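Local coordinates for protein probable amino acid aminotransferase (Mycobacterium tuberculosis, PDB 6Q1S) that is a probable amino acid aminotransferase of class IV, a homodimer that holds 4'-deoxy-4'-aminopyridoxal-5'-phosphate and 2-oxoglutaric acid, at residues W81-Y95 with A104-A116. Numbering follows the deposited sequence.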
ATOM      1  N   TRP B  81      -0.892  28.440  -9.513  1.00 35.23           N
ATOM      2  CA  TRP B  81       0.482  28.052  -9.813  1.00 33.98           C
ATOM      3  C   TRP B  81       1.023  28.809 -11.018  1.00 34.24           C
ATOM      4  O   TRP B  81       2.170  29.272 -11.003  1.00 35.37           O
ATOM      5  CB  TRP B  81       0.561  26.545 -10.047  1.00 33.26           C
ATOM      6  CG  TRP B  81       1.937  26.066 -10.397  1.00 33.62           C
ATOM      7  CD1 TRP B  81       2.463  25.925 -11.649  1.00 34.52           C
ATOM      8  CD2 TRP B  81       2.964  25.659  -9.484  1.00 32.48           C
ATOM      9  NE1 TRP B  81       3.754  25.460 -11.571  1.00 34.32           N
ATOM     10  CE2 TRP B  81       4.084  25.288 -10.252  1.00 32.24           C
ATOM     11  CE3 TRP B  81       3.044  25.574  -8.089  1.00 31.85           C
ATOM     12  CZ2 TRP B  81       5.270  24.839  -9.676  1.00 32.07           C
ATOM     13  CZ3 TRP B  81       4.221  25.128  -7.519  1.00 32.32           C
ATOM     14  CH2 TRP B  81       5.318  24.767  -8.311  1.00 32.21           C
ATOM     15  N   VAL B  82       0.219  28.936 -12.076  1.00 33.16           N
ATOM     16  CA  VAL B  82       0.677  29.626 -13.278  1.00 34.78           C
ATOM     17  C   VAL B  82       0.953  31.093 -12.977  1.00 36.44           C
ATOM     18  O   VAL B  82       1.887  31.692 -13.524  1.00 39.19           O
ATOM     19  CB  VAL B  82      -0.357  29.460 -14.408  1.00 36.22           C
ATOM     20  CG1 VAL B  82       0.064  30.243 -15.645  1.00 37.69           C
ATOM     21  CG2 VAL B  82      -0.544  27.988 -14.734  1.00 37.17           C
ATOM     22  N   ALA B  83       0.152  31.693 -12.094  1.00 34.51           N
ATOM     23  CA  ALA B  83       0.407  33.069 -11.687  1.00 33.37           C
ATOM     24  C   ALA B  83       1.683  33.179 -10.863  1.00 34.50           C
ATOM     25  O   ALA B  83       2.373  34.204 -10.925  1.00 37.61           O
ATOM     26  CB  ALA B  83      -0.780  33.615 -10.896  1.00 32.71           C
ATOM     27  N   SER B  84       2.014  32.141 -10.095  1.00 33.03           N
ATOM     28  CA  SER B  84       3.180  32.195  -9.222  1.00 32.95           C
ATOM     29  C   SER B  84       4.482  31.933  -9.969  1.00 33.60           C
ATOM     30  O   SER B  84       5.515  32.516  -9.622  1.00 35.15           O
ATOM     31  CB  SER B  84       3.023  31.188  -8.081  1.00 32.50           C
ATOM     32  OG  SER B  84       2.954  29.862  -8.575  1.00 32.67           O
ATOM     33  N   THR B  85       4.465  31.071 -10.984  1.00 31.95           N
ATOM     34  CA  THR B  85       5.696  30.711 -11.673  1.00 32.24           C
ATOM     35  C   THR B  85       5.365  30.168 -13.054  1.00 32.51           C
ATOM     36  O   THR B  85       4.258  29.686 -13.308  1.00 32.22           O
ATOM     37  CB  THR B  85       6.508  29.679 -10.879  1.00 31.99           C
ATOM     38  OG1 THR B  85       7.695  29.336 -11.608  1.00 33.16           O
ATOM     39  CG2 THR B  85       5.682  28.424 -10.633  1.00 30.68           C
ATOM     40  N   ALA B  86       6.349  30.263 -13.948  1.00 33.10           N
ATOM     41  CA  ALA B  86       6.254  29.670 -15.274  1.00 33.39           C
ATOM     42  C   ALA B  86       6.814  28.257 -15.336  1.00 32.81           C
ATOM     43  O   ALA B  86       6.699  27.609 -16.382  1.00 32.96           O
ATOM     44  CB  ALA B  86       6.976  30.548 -16.302  1.00 34.42           C
ATOM     45  N   ASP B  87       7.411  27.765 -14.254  1.00 32.20           N
ATOM     46  CA  ASP B  87       7.921  26.404 -14.239  1.00 31.65           C
ATOM     47  C   ASP B  87       6.772  25.405 -14.261  1.00 31.02           C
ATOM     48  O   ASP B  87       5.630  25.718 -13.914  1.00 30.82           O
ATOM     49  CB  ASP B  87       8.782  26.155 -13.001  1.00 31.17           C
ATOM     50  CG  ASP B  87      10.030  27.005 -12.973  1.00 31.80           C
ATOM     51  OD1 ASP B  87      10.486  27.435 -14.053  1.00 32.85           O
ATOM     52  OD2 ASP B  87      10.558  27.241 -11.866  1.00 31.87           O
ATOM     53  N   GLU B  88       7.091  24.182 -14.674  1.00 30.73           N
ATOM     54  CA  GLU B  88       6.101  23.123 -14.631  1.00 30.11           C
ATOM     55  C   GLU B  88       5.779  22.782 -13.180  1.00 29.30           C
ATOM     56  O   GLU B  88       6.574  23.021 -12.266  1.00 29.75           O
ATOM     57  CB  GLU B  88       6.596  21.887 -15.381  1.00 30.03           C
ATOM     58  CG  GLU B  88       6.505  22.015 -16.895  1.00 31.37           C
ATOM     59  CD  GLU B  88       7.177  20.869 -17.624  1.00 32.21           C
ATOM     60  OE1 GLU B  88       7.302  20.946 -18.864  1.00 33.27           O
ATOM     61  OE2 GLU B  88       7.576  19.889 -16.960  1.00 32.18           O
ATOM     62  N   GLY B  89       4.585  22.227 -12.970  1.00 28.81           N
ATOM     63  CA  GLY B  89       4.137  21.895 -11.639  1.00 28.06           C
ATOM     64  C   GLY B  89       3.666  20.457 -11.558  1.00 27.43           C
ATOM     65  O   GLY B  89       3.271  19.847 -12.552  1.00 27.58           O
ATOM     66  N   ALA B  90       3.721  19.925 -10.344  1.00 26.76           N
ATOM     67  CA  ALA B  90       3.252  18.577 -10.043  1.00 26.12           C
ATOM     68  C   ALA B  90       1.935  18.718  -9.289  1.00 26.25           C
ATOM     69  O   ALA B  90       1.925  18.966  -8.081  1.00 27.32           O
ATOM     70  CB  ALA B  90       4.286  17.804  -9.230  1.00 25.69           C
ATOM     71  N   LEU B  91       0.827  18.562 -10.007  1.00 26.08           N
ATOM     72  CA  LEU B  91      -0.506  18.680  -9.432  1.00 25.69           C
ATOM     73  C   LEU B  91      -1.035  17.289  -9.107  1.00 25.73           C
ATOM     74  O   LEU B  91      -1.040  16.405  -9.971  1.00 26.74           O
ATOM     75  CB  LEU B  91      -1.449  19.406 -10.395  1.00 26.59           C
ATOM     76  CG  LEU B  91      -2.801  19.860  -9.846  1.00 26.48           C
ATOM     77  CD1 LEU B  91      -3.178  21.218 -10.415  1.00 26.65           C
ATOM     78  CD2 LEU B  91      -3.868  18.837 -10.181  1.00 27.46           C
ATOM     79  N   ARG B  92      -1.483  17.103  -7.868  1.00 24.95           N
ATOM     80  CA  ARG B  92      -1.953  15.807  -7.403  1.00 24.83           C
ATOM     81  C   ARG B  92      -3.322  15.953  -6.755  1.00 23.47           C
ATOM     82  O   ARG B  92      -3.578  16.925  -6.040  1.00 23.48           O
ATOM     83  CB  ARG B  92      -0.974  15.177  -6.400  1.00 28.97           C
ATOM     84  CG  ARG B  92       0.167  14.409  -7.052  1.00 33.59           C
ATOM     85  CD  ARG B  92       1.240  14.025  -6.041  1.00 36.43           C
ATOM     86  NE  ARG B  92       1.815  15.167  -5.336  1.00 39.84           N
ATOM     87  CZ  ARG B  92       2.685  15.055  -4.337  1.00 40.89           C
ATOM     88  NH1 ARG B  92       3.083  13.855  -3.936  1.00 41.20           N
ATOM     89  NH2 ARG B  92       3.159  16.140  -3.738  1.00 42.02           N
ATOM     90  N   LEU B  93      -4.202  14.991  -7.026  1.00 23.26           N
ATOM     91  CA  LEU B  93      -5.532  14.921  -6.430  1.00 22.99           C
ATOM     92  C   LEU B  93      -5.542  13.817  -5.382  1.00 22.31           C
ATOM     93  O   LEU B  93      -5.368  12.645  -5.721  1.00 22.15           O
ATOM     94  CB  LEU B  93      -6.593  14.640  -7.493  1.00 23.30           C
ATOM     95  CG  LEU B  93      -6.324  15.217  -8.878  1.00 24.00           C
ATOM     96  CD1 LEU B  93      -7.330  14.683  -9.884  1.00 24.26           C
ATOM     97  CD2 LEU B  93      -6.385  16.723  -8.812  1.00 24.41           C
ATOM     98  N   ILE B  94      -5.756  14.182  -4.122  1.00 21.96           N
ATOM     99  CA  ILE B  94      -5.769  13.221  -3.024  1.00 21.34           C
ATOM    100  C   ILE B  94      -7.215  12.980  -2.615  1.00 21.13           C
ATOM    101  O   ILE B  94      -7.931  13.920  -2.254  1.00 21.25           O
ATOM    102  CB  ILE B  94      -4.933  13.710  -1.832  1.00 21.10           C
ATOM    103  CG1 ILE B  94      -3.546  14.152  -2.301  1.00 21.42           C
ATOM    104  CG2 ILE B  94      -4.826  12.615  -0.779  1.00 20.51           C
ATOM    105  CD1 ILE B  94      -2.703  13.028  -2.861  1.00 21.37           C
ATOM    106  N   TYR B  95      -7.646  11.720  -2.671  1.00 20.86           N
ATOM    107  CA  TYR B  95      -9.027  11.334  -2.386  1.00 20.69           C
ATOM    108  C   TYR B  95      -8.981  10.131  -1.447  1.00 20.14           C
ATOM    109  O   TYR B  95      -8.740   9.003  -1.885  1.00 20.06           O
ATOM    110  CB  TYR B  95      -9.783  11.022  -3.673  1.00 21.08           C
ATOM    111  CG  TYR B  95     -11.270  10.805  -3.498  1.00 21.04           C
ATOM    112  CD1 TYR B  95     -12.008  11.579  -2.614  1.00 20.95           C
ATOM    113  CD2 TYR B  95     -11.940   9.843  -4.244  1.00 21.14           C
ATOM    114  CE1 TYR B  95     -13.370  11.385  -2.459  1.00 20.95           C
ATOM    115  CE2 TYR B  95     -13.300   9.644  -4.100  1.00 21.15           C
ATOM    116  CZ  TYR B  95     -14.011  10.416  -3.207  1.00 21.06           C
ATOM    117  OH  TYR B  95     -15.367  10.219  -3.062  1.00 22.07           O
ATOM    118  N   ALA B 104     -17.621  11.550   5.915  1.00 36.15           N
ATOM    119  CA  ALA B 104     -17.161  12.370   4.803  1.00 30.95           C
ATOM    120  C   ALA B 104     -15.767  11.934   4.370  1.00 26.85           C
ATOM    121  O   ALA B 104     -14.865  11.833   5.210  1.00 26.41           O
ATOM    122  CB  ALA B 104     -17.155  13.845   5.194  1.00 32.12           C
ATOM    123  N   PRO B 105     -15.550  11.657   3.088  1.00 23.17           N
ATOM    124  CA  PRO B 105     -14.203  11.326   2.622  1.00 22.11           C
ATOM    125  C   PRO B 105     -13.332  12.566   2.502  1.00 22.15           C
ATOM    126  O   PRO B 105     -13.815  13.683   2.306  1.00 24.47           O
ATOM    127  CB  PRO B 105     -14.455  10.689   1.249  1.00 21.70           C
ATOM    128  CG  PRO B 105     -15.723  11.303   0.785  1.00 20.09           C
ATOM    129  CD  PRO B 105     -16.556  11.529   2.020  1.00 21.43           C
ATOM    130  N   THR B 106     -12.024  12.351   2.616  1.00 20.59           N
ATOM    131  CA  THR B 106     -11.046  13.423   2.496  1.00 19.72           C
ATOM    132  C   THR B 106     -10.689  13.621   1.029  1.00 20.19           C
ATOM    133  O   THR B 106     -10.422  12.652   0.312  1.00 20.17           O
ATOM    134  CB  THR B 106      -9.790  13.108   3.309  1.00 19.38           C
ATOM    135  OG1 THR B 106     -10.154  12.818   4.666  1.00 18.95           O
ATOM    136  CG2 THR B 106      -8.834  14.291   3.292  1.00 19.66           C
ATOM    137  N   ALA B 107     -10.704  14.876   0.581  1.00 20.65           N
ATOM    138  CA  ALA B 107     -10.457  15.190  -0.820  1.00 21.16           C
ATOM    139  C   ALA B 107      -9.832  16.571  -0.927  1.00 21.56           C
ATOM    140  O   ALA B 107     -10.393  17.542  -0.413  1.00 21.71           O
ATOM    141  CB  ALA B 107     -11.756  15.130  -1.627  1.00 21.47           C
ATOM    142  N   TYR B 108      -8.677  16.662  -1.585  1.00 21.78           N
ATOM    143  CA  TYR B 108      -8.055  17.959  -1.815  1.00 22.24           C
ATOM    144  C   TYR B 108      -7.129  17.870  -3.021  1.00 23.01           C
ATOM    145  O   TYR B 108      -6.830  16.786  -3.529  1.00 23.28           O
ATOM    146  CB  TYR B 108      -7.302  18.460  -0.576  1.00 22.80           C
ATOM    147  CG  TYR B 108      -6.148  17.595  -0.122  1.00 21.60           C
ATOM    148  CD1 TYR B 108      -6.345  16.548   0.768  1.00 21.01           C
ATOM    149  CD2 TYR B 108      -4.855  17.844  -0.564  1.00 21.86           C
ATOM    150  CE1 TYR B 108      -5.290  15.763   1.193  1.00 20.70           C
ATOM    151  CE2 TYR B 108      -3.795  17.065  -0.145  1.00 21.54           C
ATOM    152  CZ  TYR B 108      -4.018  16.027   0.734  1.00 20.96           C
ATOM    153  OH  TYR B 108      -2.962  15.253   1.155  1.00 20.69           O
ATOM    154  N   VAL B 109      -6.679  19.040  -3.468  1.00 23.49           N
ATOM    155  CA  VAL B 109      -5.803  19.185  -4.623  1.00 23.62           C
ATOM    156  C   VAL B 109      -4.517  19.858  -4.167  1.00 25.45           C
ATOM    157  O   VAL B 109      -4.550  20.818  -3.389  1.00 26.35           O
ATOM    158  CB  VAL B 109      -6.490  20.002  -5.739  1.00 24.30           C
ATOM    159  CG1 VAL B 109      -5.479  20.481  -6.770  1.00 24.87           C
ATOM    160  CG2 VAL B 109      -7.582  19.182  -6.397  1.00 24.27           C
ATOM    161  N   MET B 110      -3.383  19.352  -4.649  1.00 26.03           N
ATOM    162  CA  MET B 110      -2.077  19.818  -4.204  1.00 26.13           C
ATOM    163  C   MET B 110      -1.146  20.004  -5.391  1.00 26.92           C
ATOM    164  O   MET B 110      -1.037  19.115  -6.240  1.00 28.75           O
ATOM    165  CB  MET B 110      -1.466  18.832  -3.205  1.00 27.53           C
ATOM    166  CG  MET B 110      -0.065  19.186  -2.770  1.00 30.03           C
ATOM    167  SD  MET B 110       0.457  18.224  -1.342  1.00 33.23           S
ATOM    168  CE  MET B 110      -0.063  16.589  -1.850  1.00 32.51           C
ATOM    169  N   VAL B 111      -0.473  21.153  -5.442  1.00 26.80           N
ATOM    170  CA  VAL B 111       0.534  21.438  -6.456  1.00 26.32           C
ATOM    171  C   VAL B 111       1.883  21.584  -5.766  1.00 26.21           C
ATOM    172  O   VAL B 111       1.988  22.236  -4.720  1.00 25.29           O
ATOM    173  CB  VAL B 111       0.190  22.708  -7.260  1.00 26.59           C
ATOM    174  CG1 VAL B 111       1.028  22.771  -8.527  1.00 26.78           C
ATOM    175  CG2 VAL B 111      -1.293  22.748  -7.586  1.00 27.68           C
ATOM    176  N   SER B 112       2.911  20.990  -6.355  1.00 26.94           N
ATOM    177  CA  SER B 112       4.254  20.981  -5.798  1.00 27.98           C
ATOM    178  C   SER B 112       5.254  21.128  -6.933  1.00 29.14           C
ATOM    179  O   SER B 112       4.910  20.913  -8.100  1.00 31.62           O
ATOM    180  CB  SER B 112       4.518  19.691  -5.010  1.00 29.42           C
ATOM    181  OG  SER B 112       3.690  19.618  -3.860  1.00 30.75           O
ATOM    182  N   PRO B 113       6.499  21.492  -6.626  1.00 26.60           N
ATOM    183  CA  PRO B 113       7.511  21.593  -7.682  1.00 26.96           C
ATOM    184  C   PRO B 113       7.850  20.240  -8.289  1.00 26.76           C
ATOM    185  O   PRO B 113       7.852  19.209  -7.613  1.00 26.30           O
ATOM    186  CB  PRO B 113       8.725  22.192  -6.961  1.00 27.17           C
ATOM    187  CG  PRO B 113       8.161  22.853  -5.748  1.00 26.88           C
ATOM    188  CD  PRO B 113       6.989  22.023  -5.341  1.00 26.20           C
ATOM    189  N   VAL B 114       8.149  20.262  -9.581  1.00 27.31           N
ATOM    190  CA  VAL B 114       8.584  19.051 -10.287  1.00 27.25           C
ATOM    191  C   VAL B 114      10.012  18.714  -9.873  1.00 30.45           C
ATOM    192  O   VAL B 114      10.898  19.586  -9.948  1.00 33.13           O
ATOM    193  CB  VAL B 114       8.477  19.250 -11.800  1.00 27.89           C
ATOM    194  CG1 VAL B 114       9.040  18.048 -12.538  1.00 27.90           C
ATOM    195  CG2 VAL B 114       7.030  19.492 -12.199  1.00 27.87           C
ATOM    196  N   PRO B 115      10.290  17.484  -9.443  1.00 30.19           N
ATOM    197  CA  PRO B 115      11.638  17.150  -8.969  1.00 31.45           C
ATOM    198  C   PRO B 115      12.674  17.246 -10.081  1.00 33.12           C
ATOM    199  O   PRO B 115      12.370  17.127 -11.270  1.00 33.38           O
ATOM    200  CB  PRO B 115      11.495  15.706  -8.470  1.00 30.36           C
ATOM    201  CG  PRO B 115      10.021  15.516  -8.246  1.00 28.03           C
ATOM    202  CD  PRO B 115       9.351  16.362  -9.281  1.00 28.46           C
ATOM    203  N   ALA B 116      13.926  17.465  -9.669  1.00 34.12           N
ATOM    204  CA  ALA B 116      15.023  17.596 -10.623  1.00 32.60           C
ATOM    205  C   ALA B 116      15.304  16.299 -11.367  1.00 30.92           C
ATOM    206  O   ALA B 116      15.870  16.338 -12.464  1.00 29.67           O
ATOM    207  CB  ALA B 116      16.289  18.071  -9.907  1.00 31.99           C
TER
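Ile94 lies over one face of the Tyr108 ring, its CB 3.8 Å from the ring centroid, a CH-pi contact within a hydrogen-bonded antiparallel pair whose side chains project from the same face of the sheet, so that the aliphatic one can lie against the aromatic one. A chi1 of 62°, with Tyr108 CG between backbone N and carbonyl carbon, places the ring alongside Ile94. On the same sheet face, Met110 CE rests over the Arg92 guanidinium, 3.8 Å from NH2, while Ser112 OG lies at its edge. On the opposite face Leu91 CD1 meets Val111 CG2 at 3.7 Å, Leu93 CD2 meets Val109 CG2, and Tyr95 packs on Ala107. Between the two faces runs a ladder of six backbone bonds, paired at Ala90–Ser112, Arg92–Met110 and Ile94–Tyr108. At the hairpin's open end, Val111 CG1 packs 3.5 Å from Trp81 CE3, and Trp81 NE1 donates to Asp87 O (3.0 Å), tying the ring to the loop that leaves the helix. Arg92 and Tyr108 reach the second subunit, through a salt bridge to its Glu100 and a hydrogen bond to its Ala21 O respectively. Within its own chain the hairpin is flanked by strands 31-39 and 3-6, and Trp70 of helix 67-84 packs against Leu93, Ala107 and Val109.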